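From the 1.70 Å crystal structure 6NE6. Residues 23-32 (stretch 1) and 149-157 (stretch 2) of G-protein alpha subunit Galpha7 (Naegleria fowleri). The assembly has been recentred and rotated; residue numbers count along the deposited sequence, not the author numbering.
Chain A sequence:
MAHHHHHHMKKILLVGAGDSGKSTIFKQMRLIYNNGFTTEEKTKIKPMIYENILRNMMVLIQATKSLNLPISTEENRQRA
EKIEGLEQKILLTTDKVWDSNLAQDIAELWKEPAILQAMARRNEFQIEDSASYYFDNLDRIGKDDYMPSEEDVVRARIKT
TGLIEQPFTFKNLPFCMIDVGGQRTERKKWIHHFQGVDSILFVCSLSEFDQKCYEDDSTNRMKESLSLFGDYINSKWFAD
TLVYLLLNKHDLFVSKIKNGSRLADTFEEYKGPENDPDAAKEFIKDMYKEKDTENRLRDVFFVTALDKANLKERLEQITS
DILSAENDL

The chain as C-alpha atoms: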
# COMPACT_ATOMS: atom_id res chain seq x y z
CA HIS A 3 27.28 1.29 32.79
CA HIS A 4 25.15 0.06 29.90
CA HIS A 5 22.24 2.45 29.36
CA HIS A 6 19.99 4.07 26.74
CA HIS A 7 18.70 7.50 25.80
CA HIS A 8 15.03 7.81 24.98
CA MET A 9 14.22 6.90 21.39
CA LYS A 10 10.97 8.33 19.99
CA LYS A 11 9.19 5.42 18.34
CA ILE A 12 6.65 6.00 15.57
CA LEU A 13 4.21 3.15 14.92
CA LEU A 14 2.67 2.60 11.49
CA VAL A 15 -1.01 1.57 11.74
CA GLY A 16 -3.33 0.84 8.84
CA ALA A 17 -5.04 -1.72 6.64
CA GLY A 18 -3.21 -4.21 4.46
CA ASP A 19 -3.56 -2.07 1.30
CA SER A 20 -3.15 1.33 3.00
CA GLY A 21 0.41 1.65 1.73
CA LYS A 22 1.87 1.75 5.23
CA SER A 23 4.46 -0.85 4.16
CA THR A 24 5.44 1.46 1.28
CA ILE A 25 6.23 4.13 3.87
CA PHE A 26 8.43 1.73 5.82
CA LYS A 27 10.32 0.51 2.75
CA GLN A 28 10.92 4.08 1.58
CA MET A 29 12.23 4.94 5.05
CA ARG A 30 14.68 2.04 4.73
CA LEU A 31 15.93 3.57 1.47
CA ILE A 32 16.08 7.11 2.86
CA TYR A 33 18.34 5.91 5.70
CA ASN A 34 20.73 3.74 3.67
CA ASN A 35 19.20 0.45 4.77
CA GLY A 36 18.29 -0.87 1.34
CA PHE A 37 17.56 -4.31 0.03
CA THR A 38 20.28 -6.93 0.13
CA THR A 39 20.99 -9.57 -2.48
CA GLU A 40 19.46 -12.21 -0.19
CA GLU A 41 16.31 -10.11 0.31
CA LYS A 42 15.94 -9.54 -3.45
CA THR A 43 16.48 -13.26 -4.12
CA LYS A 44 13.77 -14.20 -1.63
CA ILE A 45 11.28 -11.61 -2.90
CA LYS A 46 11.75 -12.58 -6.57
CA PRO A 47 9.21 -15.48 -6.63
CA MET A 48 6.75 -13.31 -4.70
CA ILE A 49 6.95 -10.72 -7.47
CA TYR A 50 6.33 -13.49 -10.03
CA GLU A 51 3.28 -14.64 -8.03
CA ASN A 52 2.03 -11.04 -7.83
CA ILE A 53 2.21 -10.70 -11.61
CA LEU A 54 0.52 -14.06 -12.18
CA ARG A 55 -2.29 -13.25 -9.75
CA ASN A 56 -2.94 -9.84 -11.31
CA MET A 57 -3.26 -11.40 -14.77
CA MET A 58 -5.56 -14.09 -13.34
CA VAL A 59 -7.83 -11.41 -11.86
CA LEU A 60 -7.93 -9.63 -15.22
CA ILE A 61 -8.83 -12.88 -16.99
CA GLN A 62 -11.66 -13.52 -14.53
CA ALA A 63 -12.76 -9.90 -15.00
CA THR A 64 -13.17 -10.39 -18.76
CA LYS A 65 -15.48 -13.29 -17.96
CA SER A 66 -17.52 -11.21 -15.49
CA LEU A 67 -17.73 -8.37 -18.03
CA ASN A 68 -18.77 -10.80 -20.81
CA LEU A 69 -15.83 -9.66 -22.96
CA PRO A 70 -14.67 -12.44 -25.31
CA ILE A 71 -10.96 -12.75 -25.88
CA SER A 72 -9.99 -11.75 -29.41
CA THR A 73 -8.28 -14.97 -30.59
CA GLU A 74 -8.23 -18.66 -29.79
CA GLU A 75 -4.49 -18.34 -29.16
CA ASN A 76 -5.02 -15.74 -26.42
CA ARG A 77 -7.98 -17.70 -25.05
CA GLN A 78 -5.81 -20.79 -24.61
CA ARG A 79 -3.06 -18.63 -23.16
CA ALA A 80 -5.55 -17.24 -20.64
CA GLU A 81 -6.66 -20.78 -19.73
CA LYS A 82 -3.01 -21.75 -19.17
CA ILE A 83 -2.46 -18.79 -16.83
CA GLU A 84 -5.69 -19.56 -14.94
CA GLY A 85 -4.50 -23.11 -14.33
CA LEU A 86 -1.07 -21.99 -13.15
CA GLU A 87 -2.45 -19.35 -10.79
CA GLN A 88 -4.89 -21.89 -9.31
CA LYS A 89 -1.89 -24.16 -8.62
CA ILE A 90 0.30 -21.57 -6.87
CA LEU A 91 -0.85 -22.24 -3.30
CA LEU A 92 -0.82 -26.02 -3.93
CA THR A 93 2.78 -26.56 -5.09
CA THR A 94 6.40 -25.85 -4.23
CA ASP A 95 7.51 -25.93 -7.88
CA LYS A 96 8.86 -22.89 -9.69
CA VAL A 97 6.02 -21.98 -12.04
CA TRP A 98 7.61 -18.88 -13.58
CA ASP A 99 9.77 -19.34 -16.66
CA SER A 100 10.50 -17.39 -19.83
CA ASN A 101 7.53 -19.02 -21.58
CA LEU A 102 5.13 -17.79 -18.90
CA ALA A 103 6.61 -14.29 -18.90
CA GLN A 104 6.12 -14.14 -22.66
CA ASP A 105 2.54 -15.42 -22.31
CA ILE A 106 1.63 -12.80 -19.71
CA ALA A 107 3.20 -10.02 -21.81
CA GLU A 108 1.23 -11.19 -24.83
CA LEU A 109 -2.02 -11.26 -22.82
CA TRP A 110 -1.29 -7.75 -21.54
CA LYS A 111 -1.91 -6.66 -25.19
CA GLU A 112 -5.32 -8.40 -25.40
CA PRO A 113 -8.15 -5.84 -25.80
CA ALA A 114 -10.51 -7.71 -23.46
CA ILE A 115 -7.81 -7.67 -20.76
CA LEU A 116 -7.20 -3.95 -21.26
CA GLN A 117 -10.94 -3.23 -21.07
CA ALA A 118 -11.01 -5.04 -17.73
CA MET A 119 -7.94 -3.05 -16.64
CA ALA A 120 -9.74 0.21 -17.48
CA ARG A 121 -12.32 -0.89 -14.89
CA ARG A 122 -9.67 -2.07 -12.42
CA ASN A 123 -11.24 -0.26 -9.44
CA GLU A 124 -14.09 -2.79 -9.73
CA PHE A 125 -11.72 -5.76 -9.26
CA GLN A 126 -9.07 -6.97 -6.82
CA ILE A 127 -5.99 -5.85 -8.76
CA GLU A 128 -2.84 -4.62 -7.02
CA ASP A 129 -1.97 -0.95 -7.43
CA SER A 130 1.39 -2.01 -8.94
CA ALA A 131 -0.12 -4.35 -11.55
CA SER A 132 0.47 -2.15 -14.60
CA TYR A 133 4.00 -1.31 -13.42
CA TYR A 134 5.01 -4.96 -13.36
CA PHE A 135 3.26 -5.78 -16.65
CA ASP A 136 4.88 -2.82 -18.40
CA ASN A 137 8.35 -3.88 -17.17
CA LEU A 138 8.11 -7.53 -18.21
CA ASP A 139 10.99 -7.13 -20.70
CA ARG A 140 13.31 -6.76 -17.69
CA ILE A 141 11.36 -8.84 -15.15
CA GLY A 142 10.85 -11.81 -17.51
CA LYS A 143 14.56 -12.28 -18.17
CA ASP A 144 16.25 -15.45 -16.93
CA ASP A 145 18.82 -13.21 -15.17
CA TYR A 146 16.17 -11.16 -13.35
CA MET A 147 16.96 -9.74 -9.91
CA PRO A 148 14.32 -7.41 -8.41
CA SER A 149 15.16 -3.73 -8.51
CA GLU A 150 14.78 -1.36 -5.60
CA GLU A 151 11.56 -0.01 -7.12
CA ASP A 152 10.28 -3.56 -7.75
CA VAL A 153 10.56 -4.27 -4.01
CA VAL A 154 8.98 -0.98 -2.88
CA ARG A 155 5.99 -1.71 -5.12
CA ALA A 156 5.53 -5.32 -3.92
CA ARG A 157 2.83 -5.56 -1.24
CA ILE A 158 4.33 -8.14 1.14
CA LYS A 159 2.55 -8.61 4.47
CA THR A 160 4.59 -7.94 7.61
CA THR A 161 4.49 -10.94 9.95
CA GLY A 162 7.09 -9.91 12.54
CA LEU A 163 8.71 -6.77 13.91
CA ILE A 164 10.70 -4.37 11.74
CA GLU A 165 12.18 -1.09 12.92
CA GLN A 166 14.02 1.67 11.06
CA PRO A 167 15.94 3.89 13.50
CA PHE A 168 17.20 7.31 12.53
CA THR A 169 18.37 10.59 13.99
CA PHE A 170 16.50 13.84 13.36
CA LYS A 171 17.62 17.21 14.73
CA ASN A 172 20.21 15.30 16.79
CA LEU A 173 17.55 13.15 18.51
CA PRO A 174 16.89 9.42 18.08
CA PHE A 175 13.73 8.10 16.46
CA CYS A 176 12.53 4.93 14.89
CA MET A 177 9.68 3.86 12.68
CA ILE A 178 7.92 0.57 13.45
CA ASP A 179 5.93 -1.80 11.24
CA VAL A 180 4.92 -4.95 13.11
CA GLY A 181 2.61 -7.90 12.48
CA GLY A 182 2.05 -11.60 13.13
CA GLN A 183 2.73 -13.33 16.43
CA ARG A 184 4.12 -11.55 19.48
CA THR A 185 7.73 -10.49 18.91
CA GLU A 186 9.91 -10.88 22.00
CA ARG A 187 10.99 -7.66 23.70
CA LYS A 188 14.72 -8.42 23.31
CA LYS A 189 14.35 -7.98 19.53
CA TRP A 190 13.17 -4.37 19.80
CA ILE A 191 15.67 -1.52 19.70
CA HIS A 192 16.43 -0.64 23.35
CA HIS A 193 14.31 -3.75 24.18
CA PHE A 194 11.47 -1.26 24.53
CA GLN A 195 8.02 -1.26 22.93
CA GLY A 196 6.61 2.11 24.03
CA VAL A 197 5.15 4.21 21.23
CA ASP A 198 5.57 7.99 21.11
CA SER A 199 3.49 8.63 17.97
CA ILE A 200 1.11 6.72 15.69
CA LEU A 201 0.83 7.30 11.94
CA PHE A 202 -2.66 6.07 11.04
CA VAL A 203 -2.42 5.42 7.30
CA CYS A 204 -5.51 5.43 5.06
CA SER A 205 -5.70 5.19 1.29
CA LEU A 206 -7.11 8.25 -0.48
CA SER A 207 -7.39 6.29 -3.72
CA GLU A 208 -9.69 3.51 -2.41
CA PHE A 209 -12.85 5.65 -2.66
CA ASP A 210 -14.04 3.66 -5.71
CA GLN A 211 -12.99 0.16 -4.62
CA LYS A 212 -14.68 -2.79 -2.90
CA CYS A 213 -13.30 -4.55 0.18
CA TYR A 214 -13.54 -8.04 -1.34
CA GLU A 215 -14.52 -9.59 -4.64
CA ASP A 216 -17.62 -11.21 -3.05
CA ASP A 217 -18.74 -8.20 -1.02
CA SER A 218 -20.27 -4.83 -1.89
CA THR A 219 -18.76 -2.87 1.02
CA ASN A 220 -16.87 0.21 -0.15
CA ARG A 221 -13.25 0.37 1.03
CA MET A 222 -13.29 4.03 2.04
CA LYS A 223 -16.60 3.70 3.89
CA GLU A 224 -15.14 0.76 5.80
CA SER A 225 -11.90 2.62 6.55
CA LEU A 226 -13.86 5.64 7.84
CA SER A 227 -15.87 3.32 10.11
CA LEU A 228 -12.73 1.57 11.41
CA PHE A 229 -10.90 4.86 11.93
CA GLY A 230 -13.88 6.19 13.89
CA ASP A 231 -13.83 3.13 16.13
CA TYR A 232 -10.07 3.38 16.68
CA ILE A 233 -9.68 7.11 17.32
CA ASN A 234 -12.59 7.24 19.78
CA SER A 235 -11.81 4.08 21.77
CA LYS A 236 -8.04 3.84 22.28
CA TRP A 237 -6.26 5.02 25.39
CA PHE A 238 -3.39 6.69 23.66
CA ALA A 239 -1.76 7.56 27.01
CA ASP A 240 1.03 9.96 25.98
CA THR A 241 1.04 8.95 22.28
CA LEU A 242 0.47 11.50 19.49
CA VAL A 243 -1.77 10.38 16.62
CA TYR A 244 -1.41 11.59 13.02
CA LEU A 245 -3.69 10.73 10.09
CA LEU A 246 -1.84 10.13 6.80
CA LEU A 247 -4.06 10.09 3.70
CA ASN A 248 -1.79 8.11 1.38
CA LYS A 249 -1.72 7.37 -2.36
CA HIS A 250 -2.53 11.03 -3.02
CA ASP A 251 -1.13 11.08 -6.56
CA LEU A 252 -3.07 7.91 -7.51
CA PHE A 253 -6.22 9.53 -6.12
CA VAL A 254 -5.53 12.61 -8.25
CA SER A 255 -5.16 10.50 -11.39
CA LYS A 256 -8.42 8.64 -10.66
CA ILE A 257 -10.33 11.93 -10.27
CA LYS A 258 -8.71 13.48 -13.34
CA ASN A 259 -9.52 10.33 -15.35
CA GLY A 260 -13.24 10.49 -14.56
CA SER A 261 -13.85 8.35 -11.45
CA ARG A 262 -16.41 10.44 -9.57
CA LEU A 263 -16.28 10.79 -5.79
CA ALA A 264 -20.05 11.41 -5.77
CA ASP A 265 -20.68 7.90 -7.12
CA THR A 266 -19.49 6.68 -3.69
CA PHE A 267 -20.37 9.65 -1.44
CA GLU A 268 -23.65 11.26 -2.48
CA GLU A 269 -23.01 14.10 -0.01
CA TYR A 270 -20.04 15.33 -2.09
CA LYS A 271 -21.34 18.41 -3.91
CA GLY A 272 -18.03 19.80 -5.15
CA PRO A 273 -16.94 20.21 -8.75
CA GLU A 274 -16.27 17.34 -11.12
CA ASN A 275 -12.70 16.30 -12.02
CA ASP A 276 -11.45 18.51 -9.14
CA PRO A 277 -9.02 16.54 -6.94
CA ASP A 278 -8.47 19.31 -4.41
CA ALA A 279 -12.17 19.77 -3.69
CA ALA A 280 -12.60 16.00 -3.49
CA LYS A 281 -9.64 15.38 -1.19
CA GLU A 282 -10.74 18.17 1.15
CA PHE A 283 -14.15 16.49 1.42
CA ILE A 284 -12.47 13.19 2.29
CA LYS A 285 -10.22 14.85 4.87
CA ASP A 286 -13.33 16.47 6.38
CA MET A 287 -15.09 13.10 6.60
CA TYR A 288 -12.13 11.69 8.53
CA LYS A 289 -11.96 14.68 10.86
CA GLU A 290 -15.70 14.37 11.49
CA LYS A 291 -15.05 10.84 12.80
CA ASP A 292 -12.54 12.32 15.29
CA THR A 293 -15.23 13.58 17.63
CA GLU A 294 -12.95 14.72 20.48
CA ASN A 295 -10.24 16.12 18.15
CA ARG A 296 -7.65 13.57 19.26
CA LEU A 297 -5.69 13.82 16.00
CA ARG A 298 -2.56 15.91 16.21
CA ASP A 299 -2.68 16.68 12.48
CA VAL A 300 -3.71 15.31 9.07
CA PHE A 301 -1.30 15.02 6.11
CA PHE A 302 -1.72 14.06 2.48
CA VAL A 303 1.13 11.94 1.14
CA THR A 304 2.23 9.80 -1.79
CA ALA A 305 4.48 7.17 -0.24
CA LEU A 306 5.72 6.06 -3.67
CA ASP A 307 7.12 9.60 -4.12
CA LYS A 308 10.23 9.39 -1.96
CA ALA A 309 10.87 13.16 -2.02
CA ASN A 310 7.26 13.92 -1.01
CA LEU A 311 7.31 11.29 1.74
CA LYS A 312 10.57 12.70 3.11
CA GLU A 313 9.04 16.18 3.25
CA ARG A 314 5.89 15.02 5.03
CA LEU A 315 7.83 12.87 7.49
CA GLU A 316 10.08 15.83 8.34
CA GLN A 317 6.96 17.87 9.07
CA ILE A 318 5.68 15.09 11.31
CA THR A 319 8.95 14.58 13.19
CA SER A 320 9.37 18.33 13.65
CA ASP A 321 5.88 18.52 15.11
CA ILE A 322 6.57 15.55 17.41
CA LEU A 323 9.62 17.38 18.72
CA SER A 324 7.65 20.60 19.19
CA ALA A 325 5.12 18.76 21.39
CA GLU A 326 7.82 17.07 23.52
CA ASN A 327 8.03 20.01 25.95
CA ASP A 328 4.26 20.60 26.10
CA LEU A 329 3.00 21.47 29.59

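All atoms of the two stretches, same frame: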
# COMPACT_ATOMS: atom_id res chain seq x y z
N SER A 23 3.19 -0.16 4.40
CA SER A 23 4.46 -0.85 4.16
C SER A 23 5.32 -0.12 3.13
O SER A 23 6.55 -0.20 3.19
CB SER A 23 4.21 -2.29 3.70
OG SER A 23 3.54 -2.33 2.45
N THR A 24 4.69 0.60 2.19
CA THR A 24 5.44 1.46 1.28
C THR A 24 6.22 2.52 2.04
O THR A 24 7.39 2.80 1.75
CB THR A 24 4.50 2.13 0.28
OG1 THR A 24 3.66 1.14 -0.31
CG2 THR A 24 5.31 2.83 -0.83
N ILE A 25 5.57 3.14 3.04
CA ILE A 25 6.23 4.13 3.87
C ILE A 25 7.45 3.53 4.53
O ILE A 25 8.53 4.15 4.56
CB ILE A 25 5.25 4.70 4.91
CG1 ILE A 25 4.13 5.44 4.20
CG2 ILE A 25 5.99 5.62 5.86
CD1 ILE A 25 3.13 6.08 5.15
N PHE A 26 7.30 2.33 5.11
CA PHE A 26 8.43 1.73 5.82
C PHE A 26 9.57 1.43 4.86
O PHE A 26 10.74 1.68 5.17
CB PHE A 26 8.01 0.46 6.56
CG PHE A 26 9.11 -0.11 7.43
CD1 PHE A 26 9.29 0.36 8.71
CD2 PHE A 26 9.99 -1.05 6.94
CE1 PHE A 26 10.32 -0.12 9.51
CE2 PHE A 26 11.03 -1.53 7.73
CZ PHE A 26 11.19 -1.06 9.02
N LYS A 27 9.26 0.87 3.69
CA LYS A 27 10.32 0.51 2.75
C LYS A 27 11.02 1.75 2.22
O LYS A 27 12.24 1.74 2.01
CB LYS A 27 9.75 -0.35 1.62
CG LYS A 27 9.44 -1.77 2.06
CD LYS A 27 8.86 -2.60 0.90
CE LYS A 27 7.48 -2.11 0.48
NZ LYS A 27 6.77 -3.14 -0.35
N GLN A 28 10.28 2.84 2.00
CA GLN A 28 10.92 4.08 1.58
C GLN A 28 11.82 4.62 2.68
O GLN A 28 12.90 5.15 2.39
CB GLN A 28 9.87 5.12 1.20
CG GLN A 28 9.10 4.77 -0.05
CD GLN A 28 9.86 5.04 -1.34
OE1 GLN A 28 11.04 4.70 -1.48
NE2 GLN A 28 9.18 5.66 -2.30
N MET A 29 11.39 4.49 3.94
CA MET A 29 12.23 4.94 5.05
C MET A 29 13.53 4.14 5.10
O MET A 29 14.60 4.71 5.36
CB MET A 29 11.48 4.82 6.37
CG MET A 29 10.55 6.00 6.68
SD MET A 29 11.44 7.51 7.08
CE MET A 29 11.86 7.20 8.80
N ARG A 30 13.46 2.83 4.84
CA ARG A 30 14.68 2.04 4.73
C ARG A 30 15.62 2.64 3.69
O ARG A 30 16.84 2.74 3.92
CB ARG A 30 14.35 0.58 4.36
CG ARG A 30 13.77 -0.24 5.51
CD ARG A 30 13.72 -1.74 5.16
NE ARG A 30 15.03 -2.23 4.71
CZ ARG A 30 15.26 -3.48 4.29
NH1 ARG A 30 14.28 -4.38 4.29
NH2 ARG A 30 16.46 -3.83 3.88
N LEU A 31 15.08 3.03 2.53
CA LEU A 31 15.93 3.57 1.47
C LEU A 31 16.47 4.94 1.85
O LEU A 31 17.65 5.22 1.62
CB LEU A 31 15.15 3.63 0.15
CG LEU A 31 14.67 2.27 -0.36
CD1 LEU A 31 13.89 2.39 -1.67
CD2 LEU A 31 15.86 1.32 -0.54
N ILE A 32 15.64 5.77 2.49
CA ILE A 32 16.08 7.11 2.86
C ILE A 32 17.27 7.05 3.81
O ILE A 32 18.17 7.89 3.76
CB ILE A 32 14.90 7.89 3.46
CG1 ILE A 32 13.88 8.23 2.36
CG2 ILE A 32 15.37 9.18 4.12
CD1 ILE A 32 12.53 8.65 2.92
N SER A 149 14.62 -5.05 -8.76
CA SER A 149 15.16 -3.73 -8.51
C SER A 149 14.61 -3.18 -7.20
O SER A 149 13.64 -3.68 -6.62
CB SER A 149 14.78 -2.76 -9.64
OG SER A 149 13.38 -2.54 -9.66
N GLU A 150 15.27 -2.12 -6.74
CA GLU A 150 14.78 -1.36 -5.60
C GLU A 150 13.31 -1.00 -5.76
O GLU A 150 12.50 -1.24 -4.86
CB GLU A 150 15.65 -0.11 -5.47
CG GLU A 150 15.64 0.56 -4.15
CD GLU A 150 16.73 1.60 -4.08
OE1 GLU A 150 16.52 2.71 -4.60
OE2 GLU A 150 17.82 1.28 -3.55
N GLU A 151 12.95 -0.43 -6.91
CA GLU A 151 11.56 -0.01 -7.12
C GLU A 151 10.63 -1.22 -7.18
O GLU A 151 9.50 -1.16 -6.67
CB GLU A 151 11.45 0.83 -8.39
CG GLU A 151 10.03 1.33 -8.65
CD GLU A 151 9.94 2.28 -9.82
OE1 GLU A 151 10.95 2.44 -10.54
OE2 GLU A 151 8.86 2.87 -10.03
N ASP A 152 11.08 -2.33 -7.76
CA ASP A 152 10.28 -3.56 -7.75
C ASP A 152 9.88 -3.95 -6.33
O ASP A 152 8.74 -4.35 -6.09
CB ASP A 152 11.05 -4.72 -8.36
CG ASP A 152 11.26 -4.58 -9.86
OD1 ASP A 152 10.71 -3.66 -10.53
OD2 ASP A 152 12.02 -5.43 -10.38
N VAL A 153 10.82 -3.83 -5.38
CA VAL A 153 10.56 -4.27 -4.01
C VAL A 153 9.61 -3.30 -3.31
O VAL A 153 8.68 -3.71 -2.60
CB VAL A 153 11.88 -4.43 -3.24
CG1 VAL A 153 11.59 -4.74 -1.75
CG2 VAL A 153 12.74 -5.54 -3.85
N VAL A 154 9.84 -2.00 -3.48
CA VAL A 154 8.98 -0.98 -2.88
C VAL A 154 7.54 -1.18 -3.32
O VAL A 154 6.60 -1.01 -2.54
CB VAL A 154 9.50 0.42 -3.24
CG1 VAL A 154 8.51 1.52 -2.80
CG2 VAL A 154 10.87 0.66 -2.61
N ARG A 155 7.34 -1.57 -4.57
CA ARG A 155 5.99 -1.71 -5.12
C ARG A 155 5.34 -3.05 -4.79
O ARG A 155 4.15 -3.22 -5.08
CB ARG A 155 6.03 -1.51 -6.63
CG ARG A 155 6.23 -0.06 -7.02
CD ARG A 155 6.05 0.10 -8.50
NE ARG A 155 6.24 1.47 -8.97
CZ ARG A 155 5.26 2.32 -9.24
NH1 ARG A 155 3.99 1.95 -9.09
NH2 ARG A 155 5.54 3.53 -9.69
N ALA A 156 6.07 -4.00 -4.22
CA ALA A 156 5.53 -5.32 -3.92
C ALA A 156 4.88 -5.32 -2.55
O ALA A 156 5.56 -5.09 -1.54
CB ALA A 156 6.63 -6.37 -3.97
N ARG A 157 3.58 -5.60 -2.50
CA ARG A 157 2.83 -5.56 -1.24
C ARG A 157 3.01 -6.89 -0.52
O ARG A 157 2.28 -7.85 -0.74
CB ARG A 157 1.36 -5.26 -1.52
CG ARG A 157 0.52 -4.90 -0.28
CD ARG A 157 -0.90 -4.54 -0.65
NE ARG A 157 -1.61 -5.67 -1.25
CZ ARG A 157 -2.27 -6.58 -0.55
NH1 ARG A 157 -2.32 -6.48 0.77
NH2 ARG A 157 -2.88 -7.58 -1.18

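Stretch 1 is helical throughout, part of a helix that begins earlier in the chain. Stretch 2 contains a short helix that starts at Glu150. The two run roughly antiparallel, with an angle of 150° between their directions and axes 10.4 Å apart at closest approach. Lys27 therefore lies beside Val154 (CA to CA 6.0 Å), and Leu31 lies nearer Glu150.

Ser149 does not reach stretch 1. It caps the short helix: Asp152 N donates to Ser149 OG at 3.0 Å. In return, Ser149 N donates to Asp152 OD2 at 3.1 Å. This reciprocal pair ties down the first turn.

Glu150 points sideways from the backbone, but the end of its side chain comes nearer to stretch 1. Its contact is made through carbon, with Glu150 CG 3.5 Å from Leu31 CD1. The carboxylate has no hydrogen bond to stretch 1.

Glu151 points away from stretch 1. Its OE2 forms a salt bridge with Arg155 NE at 3.2 Å, one turn along. Asp152 is also out of reach of stretch 1.

Val153 contributes mainly its backbone. Lys27 NZ donates to Val153 O at 3.0 Å, and Lys27 CD passes 4.4 Å from Val153 CG1.

Val154 is the centre of the apolar packing. Its CG2 lies 3.6 Å from Leu31 CD1. Its CG1 lies 4.0 Å from both Thr24 CG2 and Gln28 CD. Its carbonyl also receives Lys27, with NZ to Val154 O at 3.1 Å.

Arg155 points away, like Glu151. Ala156 O lies 2.6 Å from Lys27 NZ, but the angle is poor for a hydrogen bond. The lysine ammonium thus sits among three carbonyl oxygens and bonds to two of them. Such oxygens carry partial negative charge, which suits a cation. The end of the Arg157 side chain leads away from stretch 1.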